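Genome polyprotein (PDB 6QWT) is a genome polyprotein whose 3Dpol portion, crystallised here, is an RNA-dependent RNA polymerase that probably copies the viral RNA genome. Local coordinates at residues 94-99 with 130-135; 89-94 with 182-187; 98-103 with 193-198; 151-156 with 176-181. All coordinates share one frame; numbering follows the deposited sequence.

Contacts 1, 2 and 3 follow one continuous run of chain, from Leu89 through helix 91-96 to the turn at Thr98-Leu101. Contacts 1 and 2 lie closest, centres about 9 Å apart; they share Ala94, and Ile95 packs on Ile184 between them. Contact 3 is centred about 12 Å from contact 2 and is tied to it by Arg187 NH2, which probably donates to Asp102 O at 2.6 Å. Contact 4 stands at the start of helix 180-189, the helix used by contact 2, with centres about 16 Å apart. Strand 174-177 in contact 4 ends a run, RLIEA, resembling motif F of picornaviral polymerases, which probably contacts the incoming nucleotide.

Contact 1 (94-99 with 130-135); sequences AINGTP and GLYHPC
A two-stranded antiparallel hairpin, strands 124-126 and 132-134, is fastened to the C-terminal end of helix 91-96 through the side chain of Asn96 and the backbone of Tyr132. By analogy with other picornaviral polymerases this region probably belongs to the fingers. The amide of Asn96 meets both backbone polar atoms of Tyr132 in strand 132-134. Its OD1 accepts from Tyr132 N at 2.8 Å in a nearly straight bond (168°), the donor lying somewhat tilted from the carbonyl plane. Its ND2 gives a hydrogen to Tyr132 O at 3.0 Å, in the plane of that carbonyl and on a lone pair. ND2 also donates to Leu92 O one turn back in the helix, so both polar atoms of the amide are engaged and its rotation is fixed. The amide is carried there by CG lying anti to the carbonyl carbon and beside the backbone N (chi1 -63°). Helical backbone angles end at Asn96, and Gly97 follows with positive phi (106°), turning the chain into the short strand 97-98.

Apolar contacts extend the joint along the strand. Ile95 sends its two branches to different residues: CG2 rests against Tyr132 CB at 3.7 Å, while CD1 meets CD of the Pro134 ring, also at 3.7 Å. Separately from these, Leu131 CB packs beside the Asn96 amide, 3.4 Å from ND2. The Tyr132 ring lies almost parallel to the Asn96 amide plane, and OD1 of Asn96 comes within 3.4 Å of Tyr132 CD2.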
loop_
_atom_site.group_PDB
_atom_site.type_symbol
_atom_site.label_atom_id
_atom_site.label_comp_id
_atom_site.label_asym_id
_atom_site.label_seq_id
_atom_site.Cartn_x
_atom_site.Cartn_y
_atom_site.Cartn_z
ATOM N N ALA A 94 -2.602 -17.697 -11.834
ATOM C CA ALA A 94 -2.118 -16.947 -10.680
ATOM C C ALA A 94 -0.620 -16.687 -10.771
ATOM O O ALA A 94 -0.135 -15.673 -10.257
ATOM C CB ALA A 94 -2.456 -17.690 -9.388
ATOM N N ILE A 95 0.122 -17.577 -11.429
ATOM C CA ILE A 95 1.564 -17.400 -11.564
ATOM C C ILE A 95 1.891 -16.462 -12.719
ATOM O O ILE A 95 2.655 -15.503 -12.560
ATOM C CB ILE A 95 2.252 -18.768 -11.740
ATOM C CG1 ILE A 95 2.161 -19.582 -10.448
ATOM C CG2 ILE A 95 3.703 -18.585 -12.170
ATOM C CD1 ILE A 95 2.543 -21.035 -10.615
ATOM N N ASN A 96 1.309 -16.715 -13.894
ATOM C CA ASN A 96 1.697 -16.023 -15.117
ATOM C C ASN A 96 0.805 -14.842 -15.475
ATOM O O ASN A 96 1.233 -13.984 -16.254
ATOM C CB ASN A 96 1.720 -17.008 -16.289
ATOM C CG ASN A 96 2.751 -18.102 -16.101
ATOM O OD1 ASN A 96 3.949 -17.879 -16.283
ATOM N ND2 ASN A 96 2.293 -19.290 -15.725
ATOM N N GLY A 97 -0.410 -14.774 -14.952
ATOM C CA GLY A 97 -1.264 -13.624 -15.158
ATOM C C GLY A 97 -2.396 -13.910 -16.133
ATOM O O GLY A 97 -2.498 -14.980 -16.734
ATOM N N THR A 98 -3.267 -12.911 -16.264
ATOM C CA THR A 98 -4.428 -12.951 -17.144
ATOM C C THR A 98 -4.494 -11.627 -17.900
ATOM O O THR A 98 -3.687 -10.731 -17.624
ATOM C CB THR A 98 -5.719 -13.186 -16.347
ATOM O OG1 THR A 98 -6.106 -11.973 -15.689
ATOM C CG2 THR A 98 -5.555 -14.302 -15.316
ATOM N N PRO A 99 -5.415 -11.455 -18.856
ATOM C CA PRO A 99 -5.563 -10.129 -19.485
ATOM C C PRO A 99 -5.863 -9.000 -18.506
ATOM O O PRO A 99 -5.700 -7.829 -18.872
ATOM C CB PRO A 99 -6.727 -10.337 -20.463
ATOM C CG PRO A 99 -6.649 -11.770 -20.826
ATOM C CD PRO A 99 -6.173 -12.489 -19.589
ATOM N N GLY A 130 5.421 -21.975 -22.812
ATOM C CA GLY A 130 5.974 -20.647 -22.653
ATOM C C GLY A 130 5.665 -19.978 -21.334
ATOM O O GLY A 130 5.984 -18.793 -21.170
ATOM N N LEU A 131 5.062 -20.692 -20.389
ATOM C CA LEU A 131 4.669 -20.144 -19.101
ATOM C C LEU A 131 5.499 -20.763 -17.985
ATOM O O LEU A 131 6.223 -21.744 -18.177
ATOM C CB LEU A 131 3.178 -20.383 -18.843
ATOM C CG LEU A 131 2.213 -19.889 -19.918
ATOM C CD1 LEU A 131 0.795 -20.297 -19.564
ATOM C CD2 LEU A 131 2.324 -18.381 -20.089
ATOM N N TYR A 132 5.375 -20.174 -16.800
ATOM C CA TYR A 132 6.073 -20.656 -15.618
ATOM C C TYR A 132 5.240 -21.728 -14.928
ATOM O O TYR A 132 4.043 -21.536 -14.693
ATOM C CB TYR A 132 6.352 -19.509 -14.647
ATOM C CG TYR A 132 7.472 -18.594 -15.070
ATOM C CD1 TYR A 132 8.783 -19.049 -15.127
ATOM C CD2 TYR A 132 7.222 -17.269 -15.409
ATOM C CE1 TYR A 132 9.813 -18.213 -15.511
ATOM C CE2 TYR A 132 8.246 -16.426 -15.794
ATOM C CZ TYR A 132 9.540 -16.904 -15.843
ATOM O OH TYR A 132 10.566 -16.069 -16.225
ATOM N N HIS A 133 5.879 -22.850 -14.605
ATOM C CA HIS A 133 5.249 -23.913 -13.850
ATOM C C HIS A 133 5.972 -24.111 -12.525
ATOM O O HIS A 133 7.203 -24.019 -12.477
ATOM C CB HIS A 133 5.253 -25.234 -14.634
ATOM C CG HIS A 133 4.471 -25.184 -15.909
ATOM N ND1 HIS A 133 3.365 -25.977 -16.135
ATOM C CD2 HIS A 133 4.635 -24.438 -17.028
ATOM C CE1 HIS A 133 2.881 -25.719 -17.337
ATOM N NE2 HIS A 133 3.633 -24.789 -17.899
ATOM N N PRO A 134 5.249 -24.374 -11.441
ATOM C CA PRO A 134 5.921 -24.613 -10.159
ATOM C C PRO A 134 6.643 -25.953 -10.158
ATOM O O PRO A 134 6.180 -26.928 -10.754
ATOM C CB PRO A 134 4.771 -24.597 -9.147
ATOM C CG PRO A 134 3.582 -25.038 -9.942
ATOM C CD PRO A 134 3.783 -24.479 -11.328
ATOM N N CYS A 135 7.795 -25.987 -9.485
ATOM C CA CYS A 135 8.484 -27.246 -9.269
ATOM C C CYS A 135 7.620 -28.149 -8.388
ATOM O O CYS A 135 6.728 -27.668 -7.684
ATOM C CB CYS A 135 9.850 -27.001 -8.628
ATOM S SG CYS A 135 9.793 -26.234 -6.996
#

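Contact 2 (89-94 with 182-187); sequences LTMLEA and AIIAGR
Helix 91-96 and helix 180-189 approach each other at Ala94 and Arg187, whose CA atoms are 5.4 Å apart, close enough for the small side chain of Ala94 to sit directly against the other helix. The segment 89-94 enters its helix through a capping box: Thr90 OG1 accepts from Glu93 N at 3.0 Å, and Glu93 OE1 in turn accepts from Thr90 N through its anti lone pair. The hydroxyl of Thr90 donates to the same OE1 from above the carboxylate plane.

Between the helices, Ala94 CB lies 3.8 Å from Arg187 CB and nearly as close to Ile184 O. Met91 has CG anti to the backbone N (chi1 -176°) and bends only at chi3; it is CG that meets Ile184 CG2, at 4.2 Å. Leu89, just before the helix, lays CD1 beside Arg187 O at 3.7 Å, and its backbone is bonded to Met188. Tyr139 and Ile142 of helix 136-147 also touch Met91.

The guanidinium of Arg187 is turned edge-on to the carbonyl of Ala94. NH1 is placed against Ala94 O in a weak, bent contact whose modelled 2.3 Å makes it doubtful. The sounder bond is from NH2 to Asp102 O, a backbone carbonyl whose dipole would help hold the cation and link helix 180-189 to the chain beyond helix 91-96; the Ala94 carbonyl may add to it.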
loop_
_atom_site.group_PDB
_atom_site.type_symbol
_atom_site.label_atom_id
_atom_site.label_comp_id
_atom_site.label_asym_id
_atom_site.label_seq_id
_atom_site.Cartn_x
_atom_site.Cartn_y
_atom_site.Cartn_z
ATOM N N LEU A 89 -8.840 -18.134 -9.831
ATOM C CA LEU A 89 -7.878 -18.287 -10.909
ATOM C C LEU A 89 -7.221 -19.657 -10.827
ATOM O O LEU A 89 -7.022 -20.207 -9.740
ATOM C CB LEU A 89 -6.802 -17.200 -10.848
ATOM C CG LEU A 89 -7.222 -15.747 -11.064
ATOM C CD1 LEU A 89 -5.990 -14.867 -11.206
ATOM C CD2 LEU A 89 -8.125 -15.616 -12.282
ATOM N N THR A 90 -6.897 -20.210 -11.992
ATOM C CA THR A 90 -6.082 -21.413 -12.028
ATOM C C THR A 90 -4.696 -21.114 -11.461
ATOM O O THR A 90 -4.266 -19.960 -11.378
ATOM C CB THR A 90 -5.960 -21.940 -13.460
ATOM O OG1 THR A 90 -5.157 -21.039 -14.231
ATOM C CG2 THR A 90 -7.333 -22.068 -14.109
ATOM N N MET A 91 -3.993 -22.174 -11.063
ATOM C CA MET A 91 -2.656 -21.987 -10.508
ATOM C C MET A 91 -1.719 -21.359 -11.530
ATOM O O MET A 91 -0.897 -20.500 -11.184
ATOM C CB MET A 91 -2.091 -23.315 -10.019
ATOM C CG MET A 91 -0.737 -23.165 -9.356
ATOM S SD MET A 91 -0.024 -24.723 -8.835
ATOM C CE MET A 91 -1.275 -25.321 -7.704
ATOM N N LEU A 92 -1.838 -21.766 -12.796
ATOM C CA LEU A 92 -0.993 -21.198 -13.842
ATOM C C LEU A 92 -1.348 -19.743 -14.111
ATOM O O LEU A 92 -0.462 -18.920 -14.370
ATOM C CB LEU A 92 -1.113 -22.028 -15.118
ATOM C CG LEU A 92 -0.248 -23.288 -15.159
ATOM C CD1 LEU A 92 -0.829 -24.310 -16.121
ATOM C CD2 LEU A 92 1.179 -22.935 -15.543
ATOM N N GLU A 93 -2.640 -19.405 -14.062
ATOM C CA GLU A 93 -3.041 -18.010 -14.218
ATOM C C GLU A 93 -2.538 -17.163 -13.056
ATOM O O GLU A 93 -2.089 -16.029 -13.257
ATOM C CB GLU A 93 -4.561 -17.905 -14.337
ATOM C CG GLU A 93 -5.088 -18.120 -15.744
ATOM C CD GLU A 93 -6.600 -18.226 -15.793
ATOM O OE1 GLU A 93 -7.197 -18.729 -14.817
ATOM O OE2 GLU A 93 -7.192 -17.807 -16.811
ATOM N N ALA A 94 -2.602 -17.697 -11.834
ATOM C CA ALA A 94 -2.118 -16.947 -10.680
ATOM C C ALA A 94 -0.620 -16.687 -10.771
ATOM O O ALA A 94 -0.135 -15.673 -10.257
ATOM C CB ALA A 94 -2.456 -17.690 -9.388
ATOM N N ALA A 182 2.041 -19.128 -0.252
ATOM C CA ALA A 182 0.857 -18.453 0.269
ATOM C C ALA A 182 0.369 -17.371 -0.684
ATOM O O ALA A 182 -0.835 -17.092 -0.745
ATOM C CB ALA A 182 1.148 -17.853 1.643
ATOM N N ILE A 183 1.282 -16.754 -1.434
ATOM C CA ILE A 183 0.886 -15.709 -2.370
ATOM C C ILE A 183 0.142 -16.307 -3.556
ATOM O O ILE A 183 -0.891 -15.779 -3.988
ATOM C CB ILE A 183 2.121 -14.902 -2.810
ATOM C CG1 ILE A 183 2.438 -13.826 -1.770
ATOM C CG2 ILE A 183 1.906 -14.278 -4.181
ATOM C CD1 ILE A 183 3.898 -13.476 -1.689
ATOM N N ILE A 184 0.636 -17.426 -4.089
ATOM C CA ILE A 184 -0.015 -18.053 -5.233
ATOM C C ILE A 184 -1.381 -18.607 -4.840
ATOM O O ILE A 184 -2.353 -18.486 -5.596
ATOM C CB ILE A 184 0.899 -19.139 -5.830
ATOM C CG1 ILE A 184 2.160 -18.496 -6.415
ATOM C CG2 ILE A 184 0.170 -19.920 -6.905
ATOM C CD1 ILE A 184 3.204 -19.494 -6.858
ATOM N N ALA A 185 -1.484 -19.213 -3.653
ATOM C CA ALA A 185 -2.785 -19.666 -3.173
ATOM C C ALA A 185 -3.746 -18.496 -3.003
ATOM O O ALA A 185 -4.935 -18.606 -3.323
ATOM C CB ALA A 185 -2.628 -20.426 -1.857
ATOM N N GLY A 186 -3.246 -17.363 -2.506
ATOM C CA GLY A 186 -4.096 -16.195 -2.349
ATOM C C GLY A 186 -4.532 -15.608 -3.678
ATOM O O GLY A 186 -5.677 -15.174 -3.830
ATOM N N ARG A 187 -3.625 -15.579 -4.658
ATOM C CA ARG A 187 -3.996 -15.129 -5.992
ATOM C C ARG A 187 -4.941 -16.104 -6.678
ATOM O O ARG A 187 -5.647 -15.713 -7.612
ATOM C CB ARG A 187 -2.746 -14.921 -6.852
ATOM C CG ARG A 187 -1.808 -13.849 -6.332
ATOM C CD ARG A 187 -0.549 -13.752 -7.178
ATOM N NE ARG A 187 -0.481 -12.476 -7.884
ATOM C CZ ARG A 187 -0.515 -12.349 -9.205
ATOM N NH1 ARG A 187 -0.610 -13.423 -9.979
ATOM N NH2 ARG A 187 -0.454 -11.146 -9.757
#

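Contact 3 (98-103 with 193-198); sequences TPLLDG and LFEAMH
Thr98 OG1 is gripped from two directions, by the carboxylate of Glu195 across the contact and by the backbone N of Leu100. The bond from Leu100 N, 3.1 Å long with an angle of 155° at the hydrogen, closes an ST turn inside the type I beta turn Thr98-Leu101, which joins the short strands 97-98 and 101-102 into a tight hairpin. Leu101 N to Thr98 O, at 3.2 Å, closes the beta turn, and Thr98 N to Leu101 O, at 2.7 Å, is the reciprocal hairpin bond. To reach both partners, OG1 stands between the backbone N and the carbonyl carbon (chi1 76°). On the helix side, Glu195 stretches from helix 191-198 and meets Thr98 tip to tip. The hydroxyl donates to OE2, but the modelled 2.3 Å is shorter than a normal hydrogen bond, so its exact length is doubtful.

The aliphatic part of Glu195 is packed as well. Its CG lies 3.9 Å from Leu100 CB and only slightly farther from Leu101 CB, so both leucine CB atoms pack against the extended stem that carries the carboxylate. Leu101 then spreads its branches along the helix: CD2 touches Phe194 CB at 4.1 Å, and CD1 approaches His198 CB at 4.0 Å, the two side chains of this last pair crossing at about a right angle. Phe194 itself packs on Ile302 of helix 298-316, so the helix lies between the hairpin and that part of the fold. A water lies between Leu100 O, at a doubtfully short distance, and His198 ND1, 2.8 Å away in the plane of the ring.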
loop_
_atom_site.group_PDB
_atom_site.type_symbol
_atom_site.label_atom_id
_atom_site.label_comp_id
_atom_site.label_asym_id
_atom_site.label_seq_id
_atom_site.Cartn_x
_atom_site.Cartn_y
_atom_site.Cartn_z
ATOM N N THR A 98 -3.267 -12.911 -16.264
ATOM C CA THR A 98 -4.428 -12.951 -17.144
ATOM C C THR A 98 -4.494 -11.627 -17.900
ATOM O O THR A 98 -3.687 -10.731 -17.624
ATOM C CB THR A 98 -5.719 -13.186 -16.347
ATOM O OG1 THR A 98 -6.106 -11.973 -15.689
ATOM C CG2 THR A 98 -5.555 -14.302 -15.316
ATOM N N PRO A 99 -5.415 -11.455 -18.856
ATOM C CA PRO A 99 -5.563 -10.129 -19.485
ATOM C C PRO A 99 -5.863 -9.000 -18.506
ATOM O O PRO A 99 -5.700 -7.829 -18.872
ATOM C CB PRO A 99 -6.727 -10.337 -20.463
ATOM C CG PRO A 99 -6.649 -11.770 -20.826
ATOM C CD PRO A 99 -6.173 -12.489 -19.589
ATOM N N LEU A 100 -6.292 -9.299 -17.279
ATOM C CA LEU A 100 -6.659 -8.268 -16.317
ATOM C C LEU A 100 -5.734 -8.201 -15.110
ATOM O O LEU A 100 -5.951 -7.361 -14.230
ATOM C CB LEU A 100 -8.099 -8.484 -15.838
ATOM C CG LEU A 100 -9.167 -8.479 -16.928
ATOM C CD1 LEU A 100 -10.533 -8.786 -16.334
ATOM C CD2 LEU A 100 -9.174 -7.144 -17.651
ATOM N N LEU A 101 -4.712 -9.051 -15.040
ATOM C CA LEU A 101 -3.852 -9.111 -13.865
ATOM C C LEU A 101 -2.483 -9.638 -14.270
ATOM O O LEU A 101 -2.386 -10.699 -14.892
ATOM C CB LEU A 101 -4.472 -10.002 -12.781
ATOM C CG LEU A 101 -3.952 -9.850 -11.347
ATOM C CD1 LEU A 101 -4.352 -8.502 -10.752
ATOM C CD2 LEU A 101 -4.449 -10.996 -10.475
ATOM N N ASP A 102 -1.436 -8.899 -13.915
ATOM C CA ASP A 102 -0.086 -9.295 -14.279
ATOM C C ASP A 102 0.385 -10.465 -13.423
ATOM O O ASP A 102 -0.103 -10.699 -12.313
ATOM C CB ASP A 102 0.880 -8.120 -14.128
ATOM C CG ASP A 102 1.019 -7.312 -15.407
ATOM O OD1 ASP A 102 1.295 -7.913 -16.470
ATOM O OD2 ASP A 102 0.853 -6.075 -15.351
ATOM N N GLY A 103 1.343 -11.211 -13.961
ATOM C CA GLY A 103 1.941 -12.314 -13.241
ATOM C C GLY A 103 2.785 -11.833 -12.074
ATOM O O GLY A 103 2.954 -10.640 -11.822
ATOM N N LEU A 193 -11.490 -11.527 -7.604
ATOM C CA LEU A 193 -11.708 -10.225 -6.984
ATOM C C LEU A 193 -10.619 -9.235 -7.383
ATOM O O LEU A 193 -10.915 -8.078 -7.705
ATOM C CB LEU A 193 -11.771 -10.370 -5.464
ATOM C CG LEU A 193 -11.945 -9.083 -4.652
ATOM C CD1 LEU A 193 -13.300 -8.439 -4.922
ATOM C CD2 LEU A 193 -11.768 -9.364 -3.173
ATOM N N PHE A 194 -9.356 -9.676 -7.378
ATOM C CA PHE A 194 -8.261 -8.788 -7.759
ATOM C C PHE A 194 -8.416 -8.314 -9.198
ATOM O O PHE A 194 -8.189 -7.138 -9.497
ATOM C CB PHE A 194 -6.913 -9.490 -7.571
ATOM C CG PHE A 194 -6.612 -9.863 -6.141
ATOM C CD1 PHE A 194 -7.252 -9.224 -5.090
ATOM C CD2 PHE A 194 -5.688 -10.857 -5.849
ATOM C CE1 PHE A 194 -6.977 -9.569 -3.775
ATOM C CE2 PHE A 194 -5.407 -11.205 -4.539
ATOM C CZ PHE A 194 -6.054 -10.562 -3.500
ATOM N N GLU A 195 -8.806 -9.216 -10.103
ATOM C CA GLU A 195 -9.066 -8.824 -11.484
ATOM C C GLU A 195 -10.104 -7.712 -11.550
ATOM O O GLU A 195 -9.906 -6.699 -12.232
ATOM C CB GLU A 195 -9.541 -10.030 -12.291
ATOM C CG GLU A 195 -8.438 -10.905 -12.840
ATOM C CD GLU A 195 -8.967 -11.927 -13.823
ATOM O OE1 GLU A 195 -10.105 -12.409 -13.630
ATOM O OE2 GLU A 195 -8.254 -12.244 -14.793
ATOM N N ALA A 196 -11.219 -7.886 -10.836
ATOM C CA ALA A 196 -12.319 -6.934 -10.930
ATOM C C ALA A 196 -11.924 -5.563 -10.396
ATOM O O ALA A 196 -12.351 -4.534 -10.933
ATOM C CB ALA A 196 -13.538 -7.470 -10.178
ATOM N N MET A 197 -11.106 -5.523 -9.344
ATOM C CA MET A 197 -10.769 -4.262 -8.694
ATOM C C MET A 197 -9.514 -3.620 -9.277
ATOM O O MET A 197 -9.517 -2.424 -9.587
ATOM C CB MET A 197 -10.597 -4.478 -7.188
ATOM C CG MET A 197 -11.866 -4.936 -6.497
ATOM S SD MET A 197 -11.650 -5.158 -4.728
ATOM C CE MET A 197 -11.277 -3.484 -4.209
ATOM N N HIS A 198 -8.442 -4.404 -9.430
ATOM C CA HIS A 198 -7.181 -3.870 -9.939
ATOM C C HIS A 198 -7.328 -3.304 -11.346
ATOM O O HIS A 198 -6.674 -2.313 -11.686
ATOM C CB HIS A 198 -6.106 -4.962 -9.915
ATOM C CG HIS A 198 -4.711 -4.451 -10.101
ATOM N ND1 HIS A 198 -4.156 -4.236 -11.345
ATOM C CD2 HIS A 198 -3.755 -4.121 -9.200
ATOM C CE1 HIS A 198 -2.920 -3.789 -11.202
ATOM N NE2 HIS A 198 -2.652 -3.712 -9.910
HETATM O O HOH W 1 -5.170 -5.124 -13.747
#

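Contact 4 (151-156 with 176-181); sequences YFYTTF and EAAPIH
Backbone hydrogen bonds join strands 152-157 and 174-177, the latter ending an RLIEA run that resembles motif F of picornaviral polymerases. Thr154 and Ala177 form an antiparallel hydrogen-bonded pair, N to O in both directions at 3.0 Å, and Thr155 faces Glu176 in the adjoining non-hydrogen-bonded pair. Glu176 CA adds a CA-H...O contact to Thr154 O at 3.1 Å.

Side-chain and water bonds thicken this link. Thr154 OG1 donates to Ala177 O at 3.3 Å, from the opposite face of that carbonyl to Thr154 N. A water bridges Ala177 O and Phe152 O, giving Ala177 O three donors. Thr155 OG1 also donates to Glu176 OE2, a bond modelled so short that its length is doubtful; His280 ND1 is bonded to the same oxygen.

Apolar packing takes over where the strands part. Tyr151 CD1 meets Pro179 CD at 3.6 Å, the side chains crossing at about a right angle, and Tyr153 CE1 reaches Ala178 CB at 3.6 Å.

Strand 174-177 is an edge of the five-stranded mixed sheet, strand 152-157 lies between it and strand 277-282, and beyond Pro179 the chain enters helix 180-189, beside helix 136-147.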
loop_
_atom_site.group_PDB
_atom_site.type_symbol
_atom_site.label_atom_id
_atom_site.label_comp_id
_atom_site.label_asym_id
_atom_site.label_seq_id
_atom_site.Cartn_x
_atom_site.Cartn_y
_atom_site.Cartn_z
ATOM N N TYR A 151 1.313 -20.488 7.460
ATOM C CA TYR A 151 2.536 -19.948 6.880
ATOM C C TYR A 151 3.000 -18.755 7.706
ATOM O O TYR A 151 2.253 -18.207 8.522
ATOM C CB TYR A 151 2.323 -19.553 5.412
ATOM C CG TYR A 151 1.255 -18.503 5.209
ATOM C CD1 TYR A 151 1.569 -17.150 5.246
ATOM C CD2 TYR A 151 -0.068 -18.863 4.982
ATOM C CE1 TYR A 151 0.597 -16.186 5.065
ATOM C CE2 TYR A 151 -1.048 -17.903 4.799
ATOM C CZ TYR A 151 -0.707 -16.566 4.842
ATOM O OH TYR A 151 -1.671 -15.601 4.662
ATOM N N PHE A 152 4.246 -18.349 7.463
ATOM C CA PHE A 152 4.910 -17.288 8.212
ATOM C C PHE A 152 5.140 -16.073 7.323
ATOM O O PHE A 152 5.600 -16.210 6.185
ATOM C CB PHE A 152 6.261 -17.764 8.758
ATOM C CG PHE A 152 6.159 -18.666 9.956
ATOM C CD1 PHE A 152 6.047 -18.136 11.231
ATOM C CD2 PHE A 152 6.201 -20.043 9.807
ATOM C CE1 PHE A 152 5.963 -18.964 12.336
ATOM C CE2 PHE A 152 6.119 -20.876 10.911
ATOM C CZ PHE A 152 6.001 -20.334 12.175
ATOM N N TYR A 153 4.833 -14.888 7.847
ATOM C CA TYR A 153 5.336 -13.648 7.274
ATOM C C TYR A 153 6.740 -13.387 7.808
ATOM O O TYR A 153 6.986 -13.521 9.011
ATOM C CB TYR A 153 4.423 -12.470 7.627
ATOM C CG TYR A 153 3.092 -12.449 6.904
ATOM C CD1 TYR A 153 2.925 -11.726 5.725
ATOM C CD2 TYR A 153 1.996 -13.142 7.407
ATOM C CE1 TYR A 153 1.700 -11.704 5.063
ATOM C CE2 TYR A 153 0.775 -13.126 6.757
ATOM C CZ TYR A 153 0.630 -12.407 5.588
ATOM O OH TYR A 153 -0.591 -12.400 4.950
ATOM N N THR A 154 7.661 -13.022 6.919
ATOM C CA THR A 154 8.976 -12.546 7.336
ATOM C C THR A 154 8.902 -11.048 7.598
ATOM O O THR A 154 8.466 -10.284 6.732
ATOM C CB THR A 154 10.039 -12.836 6.275
ATOM O OG1 THR A 154 9.645 -12.252 5.028
ATOM C CG2 THR A 154 10.217 -14.331 6.096
ATOM N N THR A 155 9.331 -10.631 8.786
ATOM C CA THR A 155 9.243 -9.240 9.218
ATOM C C THR A 155 10.630 -8.609 9.237
ATOM O O THR A 155 11.569 -9.182 9.799
ATOM C CB THR A 155 8.606 -9.138 10.607
ATOM O OG1 THR A 155 7.315 -9.757 10.589
ATOM C CG2 THR A 155 8.464 -7.682 11.027
ATOM N N PHE A 156 10.750 -7.430 8.633
ATOM C CA PHE A 156 11.995 -6.678 8.611
ATOM C C PHE A 156 11.717 -5.215 8.925
ATOM O O PHE A 156 10.579 -4.744 8.855
ATOM C CB PHE A 156 12.700 -6.780 7.247
ATOM C CG PHE A 156 13.074 -8.182 6.856
ATOM C CD1 PHE A 156 14.057 -8.871 7.550
ATOM C CD2 PHE A 156 12.450 -8.809 5.787
ATOM C CE1 PHE A 156 14.406 -10.160 7.190
ATOM C CE2 PHE A 156 12.795 -10.098 5.423
ATOM C CZ PHE A 156 13.774 -10.774 6.125
ATOM N N GLU A 176 6.769 -6.565 5.705
ATOM C CA GLU A 176 6.506 -7.977 5.937
ATOM C C GLU A 176 6.136 -8.636 4.617
ATOM O O GLU A 176 5.316 -8.104 3.863
ATOM C CB GLU A 176 5.391 -8.164 6.975
ATOM C CG GLU A 176 5.450 -7.147 8.117
ATOM C CD GLU A 176 4.776 -7.633 9.389
ATOM O OE1 GLU A 176 3.831 -6.965 9.860
ATOM O OE2 GLU A 176 5.196 -8.682 9.920
ATOM N N ALA A 177 6.744 -9.787 4.342
ATOM C CA ALA A 177 6.566 -10.489 3.079
ATOM C C ALA A 177 5.997 -11.878 3.336
ATOM O O ALA A 177 6.517 -12.622 4.173
ATOM C CB ALA A 177 7.891 -10.592 2.316
ATOM N N ALA A 178 4.932 -12.217 2.618
ATOM C CA ALA A 178 4.361 -13.551 2.681
ATOM C C ALA A 178 5.166 -14.507 1.805
ATOM O O ALA A 178 5.837 -14.084 0.860
ATOM C CB ALA A 178 2.902 -13.518 2.232
ATOM N N PRO A 179 5.127 -15.804 2.102
ATOM C CA PRO A 179 5.862 -16.767 1.275
ATOM C C PRO A 179 5.177 -16.995 -0.066
ATOM O O PRO A 179 3.980 -16.755 -0.238
ATOM C CB PRO A 179 5.868 -18.043 2.124
ATOM C CG PRO A 179 4.688 -17.908 3.023
ATOM C CD PRO A 179 4.500 -16.438 3.276
ATOM N N ILE A 180 5.970 -17.488 -1.023
ATOM C CA ILE A 180 5.519 -17.580 -2.411
ATOM C C ILE A 180 4.333 -18.536 -2.542
ATOM O O ILE A 180 3.417 -18.301 -3.339
ATOM C CB ILE A 180 6.690 -17.983 -3.330
ATOM C CG1 ILE A 180 6.227 -18.092 -4.787
ATOM C CG2 ILE A 180 7.337 -19.285 -2.859
ATOM C CD1 ILE A 180 5.709 -16.788 -5.365
ATOM N N HIS A 181 4.321 -19.620 -1.761
ATOM C CA HIS A 181 3.209 -20.562 -1.865
ATOM C C HIS A 181 1.929 -19.988 -1.270
ATOM O O HIS A 181 0.833 -20.315 -1.737
ATOM C CB HIS A 181 3.564 -21.899 -1.203
ATOM C CG HIS A 181 3.825 -21.808 0.270
ATOM N ND1 HIS A 181 4.958 -21.223 0.794
ATOM C CD2 HIS A 181 3.110 -22.257 1.330
ATOM C CE1 HIS A 181 4.925 -21.302 2.112
ATOM N NE2 HIS A 181 3.813 -21.923 2.464
HETATM O O HOH W 2 7.400 -15.257 4.454
#